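Local coordinates for protein ribokinase, putative (Burkholderia thailandensis, PDB 3B1N) that probably phosphorylates nucleosides as a kinase of the ribokinase (pfkB) family, and binds ADP together with the nucleoside analogue mizoribine, at residues 165-170 with 189-194; 178-183 with 201-206; 185-190 with 213-218. All coordinates share one frame; numbering follows the deposited sequence.

Interaction 1: 165-170 with 189-194. With MZR (5-hydroxy-1-(beta-D-ribofuranosyl)-1H-imidazole-4-carboxamide), chain F; ADP (adenosine-5'-diphosphate), chain G.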
loop_
_atom_site.group_PDB
_atom_site.type_symbol
_atom_site.label_atom_id
_atom_site.label_comp_id
_atom_site.label_asym_id
_atom_site.label_seq_id
_atom_site.Cartn_x
_atom_site.Cartn_y
_atom_site.Cartn_z
ATOM N N PHE B 165 24.254 7.788 -8.828
ATOM C CA PHE B 165 23.750 6.523 -8.260
ATOM C C PHE B 165 22.582 6.847 -7.331
ATOM O O PHE B 165 22.731 7.600 -6.369
ATOM C CB PHE B 165 24.876 5.820 -7.521
ATOM C CG PHE B 165 24.477 4.516 -6.875
ATOM C CD1 PHE B 165 23.831 3.525 -7.608
ATOM C CD2 PHE B 165 24.805 4.279 -5.556
ATOM C CE1 PHE B 165 23.488 2.298 -6.991
ATOM C CE2 PHE B 165 24.435 3.090 -4.929
ATOM C CZ PHE B 165 23.783 2.110 -5.667
ATOM N N ASP B 166 21.413 6.274 -7.637
ATOM C CA ASP B 166 20.176 6.518 -6.971
ATOM C C ASP B 166 19.633 5.108 -6.504
ATOM O O ASP B 166 18.743 4.615 -7.237
ATOM C CB ASP B 166 19.379 7.187 -8.129
ATOM C CG ASP B 166 17.917 7.408 -7.865
ATOM O OD1 ASP B 166 17.521 7.539 -6.699
ATOM O OD2 ASP B 166 17.151 7.462 -8.893
ATOM N N PRO B 167 20.130 4.494 -5.394
ATOM C CA PRO B 167 19.689 3.130 -5.045
ATOM C C PRO B 167 18.183 3.097 -4.738
ATOM O O PRO B 167 17.478 2.146 -5.154
ATOM C CB PRO B 167 20.604 2.734 -3.885
ATOM C CG PRO B 167 21.133 4.045 -3.295
ATOM C CD PRO B 167 21.180 4.985 -4.464
ATOM N N GLY B 168 17.698 4.171 -4.117
ATOM C CA GLY B 168 16.251 4.396 -3.951
ATOM C C GLY B 168 15.543 3.171 -3.375
ATOM O O GLY B 168 15.996 2.531 -2.444
ATOM N N GLN B 169 14.409 2.872 -3.971
ATOM C CA GLN B 169 13.609 1.739 -3.541
ATOM C C GLN B 169 14.281 0.392 -3.690
ATOM O O GLN B 169 13.768 -0.626 -3.202
ATOM C CB GLN B 169 12.321 1.747 -4.354
ATOM C CG GLN B 169 11.451 2.918 -4.031
ATOM C CD GLN B 169 11.474 3.972 -5.100
ATOM O OE1 GLN B 169 12.532 4.329 -5.653
ATOM N NE2 GLN B 169 10.292 4.507 -5.389
ATOM N N GLY B 170 15.425 0.368 -4.370
ATOM C CA GLY B 170 16.150 -0.877 -4.603
ATOM C C GLY B 170 17.047 -1.243 -3.447
ATOM O O GLY B 170 17.647 -2.331 -3.434
ATOM N N ILE B 189 25.718 10.768 -5.648
ATOM C CA ILE B 189 24.617 9.952 -5.104
ATOM C C ILE B 189 23.438 10.878 -4.810
ATOM O O ILE B 189 23.598 11.980 -4.286
ATOM C CB ILE B 189 25.078 9.049 -3.895
ATOM C CG1 ILE B 189 23.953 8.145 -3.377
ATOM C CG2 ILE B 189 25.718 9.869 -2.749
ATOM C CD1 ILE B 189 24.425 7.157 -2.328
ATOM N N ALA B 190 22.239 10.439 -5.203
ATOM C CA ALA B 190 21.047 11.228 -4.903
ATOM C C ALA B 190 20.099 10.328 -4.153
ATOM O O ALA B 190 19.841 9.205 -4.588
ATOM C CB ALA B 190 20.410 11.725 -6.167
ATOM N N VAL B 191 19.614 10.791 -3.008
ATOM C CA VAL B 191 18.709 9.943 -2.178
ATOM C C VAL B 191 17.780 10.846 -1.441
ATOM O O VAL B 191 18.093 12.030 -1.270
ATOM C CB VAL B 191 19.489 9.048 -1.149
ATOM C CG1 VAL B 191 20.057 7.791 -1.818
ATOM C CG2 VAL B 191 20.563 9.804 -0.399
ATOM N N ASN B 192 16.604 10.333 -1.018
ATOM C CA ASN B 192 15.867 11.105 -0.023
ATOM C C ASN B 192 16.410 10.841 1.373
ATOM O O ASN B 192 17.302 10.011 1.537
ATOM C CB ASN B 192 14.351 10.964 -0.104
ATOM C CG ASN B 192 13.827 9.636 0.383
ATOM O OD1 ASN B 192 14.349 9.023 1.284
ATOM N ND2 ASN B 192 12.722 9.218 -0.220
ATOM N N ASP B 193 15.956 11.597 2.365
ATOM C CA ASP B 193 16.603 11.465 3.660
ATOM C C ASP B 193 16.404 10.114 4.355
ATOM O O ASP B 193 17.267 9.645 5.085
ATOM C CB ASP B 193 16.291 12.632 4.582
ATOM C CG ASP B 193 14.921 12.596 5.118
ATOM O OD1 ASP B 193 13.941 12.492 4.347
ATOM O OD2 ASP B 193 14.843 12.736 6.353
ATOM N N TYR B 194 15.253 9.506 4.109
ATOM C CA TYR B 194 14.960 8.187 4.651
ATOM C C TYR B 194 15.971 7.204 4.064
ATOM O O TYR B 194 16.600 6.400 4.782
ATOM C CB TYR B 194 13.508 7.790 4.330
ATOM C CG TYR B 194 13.111 6.387 4.764
ATOM C CD1 TYR B 194 13.389 5.306 3.961
ATOM C CD2 TYR B 194 12.476 6.185 5.983
ATOM C CE1 TYR B 194 13.031 3.991 4.350
ATOM C CE2 TYR B 194 12.114 4.903 6.369
ATOM C CZ TYR B 194 12.382 3.840 5.565
ATOM O OH TYR B 194 12.034 2.572 5.995
HETATM N N1 MZR F . 12.284 -0.933 -8.140
HETATM O O3 MZR F . 11.180 1.211 -9.543
HETATM C C4 MZR F . 10.330 1.189 -8.416
HETATM C C5 MZR F . 10.423 0.267 -7.306
HETATM C C6 MZR F . 11.395 -0.820 -7.168
HETATM O O6 MZR F . 11.273 -1.532 -6.148
HETATM N N7 MZR F . 9.399 0.655 -6.496
HETATM C C8 MZR F . 8.771 1.708 -7.067
HETATM N N9 MZR F . 9.335 2.051 -8.261
HETATM C "C1'" MZR F . 8.953 3.172 -9.135
HETATM C "C2'" MZR F . 7.477 3.346 -9.448
HETATM O "O2'" MZR F . 7.243 2.655 -10.671
HETATM C "C3'" MZR F . 7.327 4.888 -9.487
HETATM O "O3'" MZR F . 6.909 5.457 -10.730
HETATM C "C4'" MZR F . 8.680 5.415 -9.090
HETATM O "O4'" MZR F . 9.263 4.338 -8.379
HETATM C "C5'" MZR F . 8.559 6.632 -8.203
HETATM O "O5'" MZR F . 9.915 7.065 -7.917
HETATM P PB ADP G . 11.169 11.241 -3.141
HETATM O O1B ADP G . 10.898 10.587 -1.794
HETATM O O2B ADP G . 12.404 10.648 -3.748
HETATM O O3B ADP G . 10.090 11.383 -4.155
HETATM P PA ADP G . 11.184 13.944 -1.839
HETATM O O1A ADP G . 9.833 13.646 -1.172
HETATM O O2A ADP G . 12.376 14.253 -0.985
HETATM O O3A ADP G . 11.690 12.773 -2.773
HETATM O "O5'" ADP G . 10.802 15.103 -2.816
HETATM C "C5'" ADP G . 11.811 15.498 -3.753
HETATM C "C4'" ADP G . 11.809 16.992 -4.041
HETATM O "O4'" ADP G . 10.528 17.366 -4.594
HETATM C "C3'" ADP G . 11.989 17.880 -2.785
HETATM O "O3'" ADP G . 13.375 18.011 -2.434
HETATM C "C2'" ADP G . 11.263 19.127 -3.218
HETATM O "O2'" ADP G . 12.138 19.951 -4.020
HETATM C "C1'" ADP G . 10.138 18.636 -4.086
HETATM N N9 ADP G . 8.930 18.422 -3.242
HETATM C C8 ADP G . 8.509 17.289 -2.592
HETATM N N7 ADP G . 7.367 17.555 -1.880
HETATM C C5 ADP G . 7.118 18.849 -2.013
HETATM C C6 ADP G . 6.105 19.766 -1.496
HETATM N N6 ADP G . 5.145 19.258 -0.674
HETATM N N1 ADP G . 6.161 21.037 -1.851
HETATM C C2 ADP G . 7.123 21.527 -2.669
HETATM N N3 ADP G . 8.067 20.734 -3.194
HETATM C C4 ADP G . 8.130 19.438 -2.891
#
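The phenyl ring of F165 has P167 CD over one face, offset toward the rim, and meets I189 obliquely, with F165 CD2 4.3 Å from I189 CD1 in one of the two conformers deposited for I189. L179 and S182 of helix 176-185 also touch the ring. F165 and I189 are a parallel pair at the end of strand 163-165, and the hydrogen bond from A190 N to F165 O (3.1 Å) joins this strand to strand 188-192. The same oxygen takes a CA-H...O contact from I189 CA at 3.3 Å. P167 then continues the apolar seam, its CD lying 4.0 Å from V191 CG1. In the conformer given, D166 OD1 makes a salt bridge with R256.

At and just past the C-terminal ends of the strands, as in other Rossmann-like folds, lie the ligand contacts. Q169 NE2 comes within 3.2 Å of O4' of the mizoribine ribose. N192, with CG between the backbone N and the carbonyl carbon (chi1 73°), gives ND2 to O1B of ADP at 2.8 Å, and its side chain also N-caps helix 193-203. One side chain thus serves both a helix start and a beta-phosphate, whose negative charge that helix end may favour.

Interaction 2: 178-183 with 201-206. With NA (sodium ion), chain H.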
loop_
_atom_site.group_PDB
_atom_site.type_symbol
_atom_site.label_atom_id
_atom_site.label_comp_id
_atom_site.label_asym_id
_atom_site.label_seq_id
_atom_site.Cartn_x
_atom_site.Cartn_y
_atom_site.Cartn_z
ATOM N N THR B 178 28.220 -4.604 -1.536
ATOM C CA THR B 178 27.820 -4.138 -2.873
ATOM C C THR B 178 27.413 -2.664 -2.826
ATOM O O THR B 178 27.658 -1.912 -3.773
ATOM C CB THR B 178 26.681 -4.971 -3.498
ATOM O OG1 THR B 178 25.561 -5.010 -2.605
ATOM C CG2 THR B 178 27.158 -6.404 -3.797
ATOM N N LEU B 179 26.816 -2.242 -1.719
ATOM C CA LEU B 179 26.448 -0.832 -1.593
ATOM C C LEU B 179 27.671 0.093 -1.482
ATOM O O LEU B 179 27.774 1.109 -2.201
ATOM C CB LEU B 179 25.437 -0.645 -0.449
ATOM C CG LEU B 179 24.820 0.742 -0.281
ATOM C CD1 LEU B 179 24.128 1.206 -1.605
ATOM C CD2 LEU B 179 23.853 0.773 0.861
ATOM N N ARG B 180 28.614 -0.249 -0.599
ATOM C CA ARG B 180 29.883 0.486 -0.538
ATOM C C ARG B 180 30.605 0.526 -1.889
ATOM O O ARG B 180 31.069 1.589 -2.314
ATOM C CB ARG B 180 30.809 -0.131 0.520
ATOM C CG ARG B 180 30.429 0.184 1.962
ATOM C CD ARG B 180 31.541 -0.285 2.937
ATOM N NE ARG B 180 31.682 -1.750 2.911
ATOM C CZ ARG B 180 30.967 -2.587 3.658
ATOM N NH1 ARG B 180 31.163 -3.897 3.536
ATOM N NH2 ARG B 180 30.033 -2.131 4.491
ATOM N N ARG B 181 30.669 -0.608 -2.584
ATOM C CA ARG B 181 31.317 -0.639 -3.906
ATOM C C ARG B 181 30.637 0.312 -4.894
ATOM O O ARG B 181 31.303 1.070 -5.612
ATOM C CB ARG B 181 31.392 -2.064 -4.446
ATOM C CG ARG B 181 31.776 -2.186 -5.914
ATOM C CD ARG B 181 33.212 -1.760 -6.149
ATOM N NE ARG B 181 33.601 -2.140 -7.500
ATOM C CZ ARG B 181 34.784 -1.881 -8.041
ATOM N NH1 ARG B 181 35.718 -1.251 -7.342
ATOM N NH2 ARG B 181 35.020 -2.247 -9.286
ATOM N N SER B 182 29.306 0.288 -4.904
ATOM C CA SER B 182 28.552 1.135 -5.846
ATOM C C SER B 182 28.815 2.615 -5.630
ATOM O O SER B 182 28.948 3.371 -6.604
ATOM C CB SER B 182 27.056 0.798 -5.743
ATOM O OG SER B 182 26.842 -0.535 -6.141
ATOM N N ILE B 183 28.884 3.022 -4.364
ATOM C CA ILE B 183 29.172 4.394 -3.982
ATOM C C ILE B 183 30.610 4.777 -4.338
ATOM O O ILE B 183 30.838 5.903 -4.837
ATOM C CB ILE B 183 28.913 4.599 -2.484
ATOM C CG1 ILE B 183 27.403 4.486 -2.201
ATOM C CG2 ILE B 183 29.458 5.938 -2.002
ATOM C CD1 ILE B 183 27.066 4.250 -0.714
ATOM N N ASP B 201 23.332 3.309 7.466
ATOM C CA ASP B 201 23.195 2.070 8.272
ATOM C C ASP B 201 23.809 0.851 7.598
ATOM O O ASP B 201 24.523 0.069 8.243
ATOM C CB ASP B 201 21.736 1.777 8.590
ATOM C CG ASP B 201 21.144 2.732 9.605
ATOM O OD1 ASP B 201 21.844 3.636 10.145
ATOM O OD2 ASP B 201 19.923 2.577 9.843
ATOM N N LYS B 202 23.561 0.677 6.305
ATOM C CA LYS B 202 23.972 -0.545 5.602
ATOM C C LYS B 202 25.472 -0.525 5.276
ATOM O O LYS B 202 26.157 -1.555 5.351
ATOM C CB LYS B 202 23.101 -0.775 4.346
ATOM C CG LYS B 202 23.480 -1.981 3.447
ATOM C CD LYS B 202 22.296 -2.428 2.542
ATOM C CE LYS B 202 21.225 -3.218 3.349
ATOM N NZ LYS B 202 20.015 -3.434 2.490
ATOM N N THR B 203 25.979 0.645 4.906
ATOM C CA THR B 203 27.398 0.752 4.570
ATOM C C THR B 203 28.271 0.773 5.813
ATOM O O THR B 203 29.466 0.415 5.741
ATOM C CB THR B 203 27.733 2.036 3.779
ATOM O OG1 THR B 203 27.373 3.188 4.550
ATOM C CG2 THR B 203 27.078 2.047 2.390
ATOM N N GLY B 204 27.710 1.235 6.929
ATOM C CA GLY B 204 28.521 1.522 8.115
ATOM C C GLY B 204 29.261 2.838 8.008
ATOM O O GLY B 204 30.146 3.127 8.809
ATOM N N TRP B 205 28.924 3.640 7.002
ATOM C CA TRP B 205 29.533 4.943 6.795
ATOM C C TRP B 205 28.628 6.050 7.336
ATOM O O TRP B 205 27.377 5.907 7.369
ATOM C CB TRP B 205 29.826 5.198 5.307
ATOM C CG TRP B 205 30.936 4.381 4.708
ATOM C CD1 TRP B 205 32.006 3.831 5.372
ATOM C CD2 TRP B 205 31.132 4.077 3.317
ATOM N NE1 TRP B 205 32.824 3.174 4.484
ATOM C CE2 TRP B 205 32.314 3.309 3.216
ATOM C CE3 TRP B 205 30.411 4.365 2.146
ATOM C CZ2 TRP B 205 32.801 2.838 1.996
ATOM C CZ3 TRP B 205 30.885 3.880 0.936
ATOM C CH2 TRP B 205 32.076 3.122 0.867
ATOM N N SER B 206 29.265 7.146 7.743
ATOM C CA SER B 206 28.612 8.386 8.112
ATOM C C SER B 206 28.370 9.168 6.828
ATOM O O SER B 206 28.952 8.825 5.810
ATOM C CB SER B 206 29.537 9.175 9.047
ATOM O OG SER B 206 30.711 9.590 8.341
HETATM NA NA NA H . 32.392 7.408 -5.974
HETATM O O HOH W 1 34.205 8.597 -7.158
#
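L179 meets T203 where two helices pack on the same side of the central sheet, the successive connections of a Rossmann-like beta-alpha-beta fold. L179 CG lies 3.7 Å from T203 CG2, the side chains crossing at about a right angle, and L179 CD2 also rests on the aliphatic part of K202, whose NZ is hydrogen-bonded to the carbonyls of L171 and F174.

R180 comes next and does two things at once. Its CG sits over one face of the W205 six-membered ring, 3.6 Å from the centroid, a CH-pi contact; T203 CB approaches the same face nearer its rim. A bend at chi3 (-65°) sets NE, and beyond it NH2 reaches T203 O at 2.9 Å. That oxygen lies near the guanidinium plane, yet the donor stands 43° out of the carbonyl plane. Guanidinium and indole are steeply turned, 72° apart.

One turn on, I183 points CD1 tip to tip at T203 CG2 (3.8 Å), while its CG2 meets the edge of W205 at CZ3. T203 and W205 form an ST turn, in which W205 N donates to T203 OG1 at 2.9 Å; OG1 is also hydrogen-bonded to V199 O. I183 itself ends in a different role, its carbonyl O binding a sodium ion at 2.4 Å.

Interaction 3: 185-190 with 213-218. With NA (sodium ion), chain H.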
loop_
_atom_site.group_PDB
_atom_site.type_symbol
_atom_site.label_atom_id
_atom_site.label_comp_id
_atom_site.label_asym_id
_atom_site.label_seq_id
_atom_site.Cartn_x
_atom_site.Cartn_y
_atom_site.Cartn_z
ATOM N N LEU B 185 32.282 3.655 -6.911
ATOM C CA LEU B 185 32.233 3.852 -8.350
ATOM C C LEU B 185 31.460 5.106 -8.790
ATOM O O LEU B 185 31.776 5.707 -9.812
ATOM C CB LEU B 185 31.592 2.636 -9.024
ATOM C CG LEU B 185 32.305 1.275 -8.864
ATOM C CD1 LEU B 185 31.443 0.201 -9.492
ATOM C CD2 LEU B 185 33.744 1.269 -9.453
ATOM N N ALA B 186 30.422 5.466 -8.035
ATOM C CA ALA B 186 29.514 6.539 -8.470
ATOM C C ALA B 186 30.182 7.913 -8.490
ATOM O O ALA B 186 31.007 8.215 -7.629
ATOM C CB ALA B 186 28.285 6.595 -7.540
ATOM N N THR B 187 29.767 8.776 -9.410
ATOM C CA THR B 187 30.222 10.180 -9.403
ATOM C C THR B 187 29.395 11.007 -8.414
ATOM O O THR B 187 29.904 11.886 -7.739
ATOM C CB THR B 187 30.063 10.824 -10.782
ATOM O OG1 THR B 187 30.438 9.894 -11.817
ATOM C CG2 THR B 187 30.847 12.146 -10.836
ATOM N N TYR B 188 28.083 10.747 -8.371
ATOM C CA TYR B 188 27.219 11.459 -7.443
ATOM C C TYR B 188 26.252 10.450 -6.820
ATOM O O TYR B 188 26.016 9.397 -7.420
ATOM C CB TYR B 188 26.392 12.571 -8.154
ATOM C CG TYR B 188 27.086 13.276 -9.307
ATOM C CD1 TYR B 188 26.982 12.807 -10.606
ATOM C CD2 TYR B 188 27.872 14.421 -9.075
ATOM C CE1 TYR B 188 27.588 13.458 -11.654
ATOM C CE2 TYR B 188 28.516 15.062 -10.126
ATOM C CZ TYR B 188 28.350 14.577 -11.404
ATOM O OH TYR B 188 28.959 15.210 -12.482
ATOM N N ILE B 189 25.718 10.768 -5.648
ATOM C CA ILE B 189 24.617 9.952 -5.104
ATOM C C ILE B 189 23.438 10.878 -4.810
ATOM O O ILE B 189 23.598 11.980 -4.286
ATOM C CB ILE B 189 25.078 9.049 -3.895
ATOM C CG1 ILE B 189 23.953 8.145 -3.377
ATOM C CG2 ILE B 189 25.718 9.869 -2.749
ATOM C CD1 ILE B 189 24.425 7.157 -2.328
ATOM N N ALA B 190 22.239 10.439 -5.203
ATOM C CA ALA B 190 21.047 11.228 -4.903
ATOM C C ALA B 190 20.099 10.328 -4.153
ATOM O O ALA B 190 19.841 9.205 -4.588
ATOM C CB ALA B 190 20.410 11.725 -6.167
ATOM N N ARG B 213 33.557 10.047 -0.877
ATOM C CA ARG B 213 33.706 9.093 -1.989
ATOM C C ARG B 213 32.966 9.449 -3.283
ATOM O O ARG B 213 32.966 8.657 -4.238
ATOM C CB ARG B 213 33.346 7.690 -1.513
ATOM C CG ARG B 213 34.241 7.229 -0.340
ATOM C CD ARG B 213 33.747 5.901 0.152
ATOM N NE ARG B 213 34.742 5.188 0.962
ATOM C CZ ARG B 213 35.073 5.502 2.210
ATOM N NH1 ARG B 213 35.972 4.753 2.842
ATOM N NH2 ARG B 213 34.532 6.548 2.826
ATOM N N VAL B 214 32.325 10.613 -3.293
ATOM C CA VAL B 214 31.623 11.114 -4.472
ATOM C C VAL B 214 31.906 12.592 -4.673
ATOM O O VAL B 214 32.373 13.286 -3.761
ATOM C CB VAL B 214 30.070 10.920 -4.347
ATOM C CG1 VAL B 214 29.687 9.417 -4.465
ATOM C CG2 VAL B 214 29.519 11.569 -3.039
ATOM N N GLN B 215 31.607 13.083 -5.859
ATOM C CA GLN B 215 31.672 14.514 -6.124
ATOM C C GLN B 215 30.554 15.309 -5.450
ATOM O O GLN B 215 30.754 16.472 -5.067
ATOM C CB GLN B 215 31.730 14.801 -7.621
ATOM C CG GLN B 215 33.058 14.322 -8.237
ATOM C CD GLN B 215 33.179 14.655 -9.711
ATOM O OE1 GLN B 215 32.498 15.558 -10.214
ATOM N NE2 GLN B 215 34.050 13.910 -10.428
ATOM N N ALA B 216 29.358 14.707 -5.337
ATOM C CA ALA B 216 28.283 15.398 -4.622
ATOM C C ALA B 216 27.368 14.349 -4.020
ATOM O O ALA B 216 27.147 13.304 -4.642
ATOM C CB ALA B 216 27.458 16.339 -5.546
ATOM N N LEU B 217 26.906 14.628 -2.813
ATOM C CA LEU B 217 25.904 13.809 -2.096
ATOM C C LEU B 217 24.687 14.698 -1.969
ATOM O O LEU B 217 24.700 15.741 -1.311
ATOM C CB LEU B 217 26.411 13.420 -0.710
ATOM C CG LEU B 217 25.428 12.863 0.340
ATOM C CD1 LEU B 217 24.660 11.642 -0.190
ATOM C CD2 LEU B 217 26.125 12.536 1.660
ATOM N N ILE B 218 23.613 14.270 -2.637
ATOM C CA ILE B 218 22.393 15.059 -2.729
ATOM C C ILE B 218 21.323 14.323 -1.941
ATOM O O ILE B 218 21.093 13.123 -2.194
ATOM C CB ILE B 218 21.943 15.200 -4.199
ATOM C CG1 ILE B 218 23.022 15.901 -5.064
ATOM C CG2 ILE B 218 20.642 15.931 -4.285
ATOM C CD1 ILE B 218 23.684 14.978 -6.037
HETATM NA NA NA H . 32.392 7.408 -5.974
HETATM O O HOH W 1 34.205 8.597 -7.158
#
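A186 O (2.3 Å) and R213 O (2.2 Å) converge on one sodium ion. Water 1 and the carbonyls of I183 and E184 complete the five ligands in the model. The metal thus joins the end of helix 176-185 to the loop leading into strand 216-220. With CG1 anti to the carbonyl carbon (chi1 -71°), V214 packs that methyl beside the site, 3.6 Å from A186 O.

From here the two segments run on as neighbouring parallel strands, their axes 5° apart. Q215 N donates to T187 O at 2.8 Å, I189 N to A216 O at 3.1 Å, and I218 N to I189 O at 2.8 Å. A216 N, by contrast, is buried with no partner in the model.

Side chains alternate between the faces of the sheet. On one, Y188, A190 and I218 pack against helix 251-264, while A216 touches I228 of strand 226-230; Y188 CD2 lies 4.0 Å from A216 CB. On the other, I189 and L217 lie side by side; the very short approach of their methyls is doubtful, since I189 has a second conformer. At the strand entrance T187 and Q215 also run side by side, T187 CG2 3.6 Å from Q215 CD, and the same methyl lies over one face of the Y188 ring, toward its rim. The Q215 side chain crosses Y188 obliquely, its amide plane turned 77° from the ring.

The protein ligands of the metal are all neutral backbone carbonyls, several of them from a helix C-terminal end. The cation would be expected to offset the partial negative charge gathered there, and it bridges that end of helix 176-185, with the turn after it, and the loop before strand 216-220.

Overall arrangement
Read from the N terminus, the three contacts overlap without any of them nesting. Interaction 1 closes the excursion through helix 176-185, bringing the end of strand 163-165 beside strand 188-192. Interaction 2 starts on that helix and ends at the C-terminal end of helix 193-203 and the turn after it, so it crosses interaction 1 and also crosses interaction 3. Interaction 3 begins where interaction 1 ends, sharing I189 and A190, and closes the next excursion, through helices 193-203 and 207-211, onto strand 216-220. Together they join three adjacent parallel strands and the helices connecting them: ligand-binding loops lie at one end of the strands, and the sodium ion, touched by interactions 2 and 3, lies at the other.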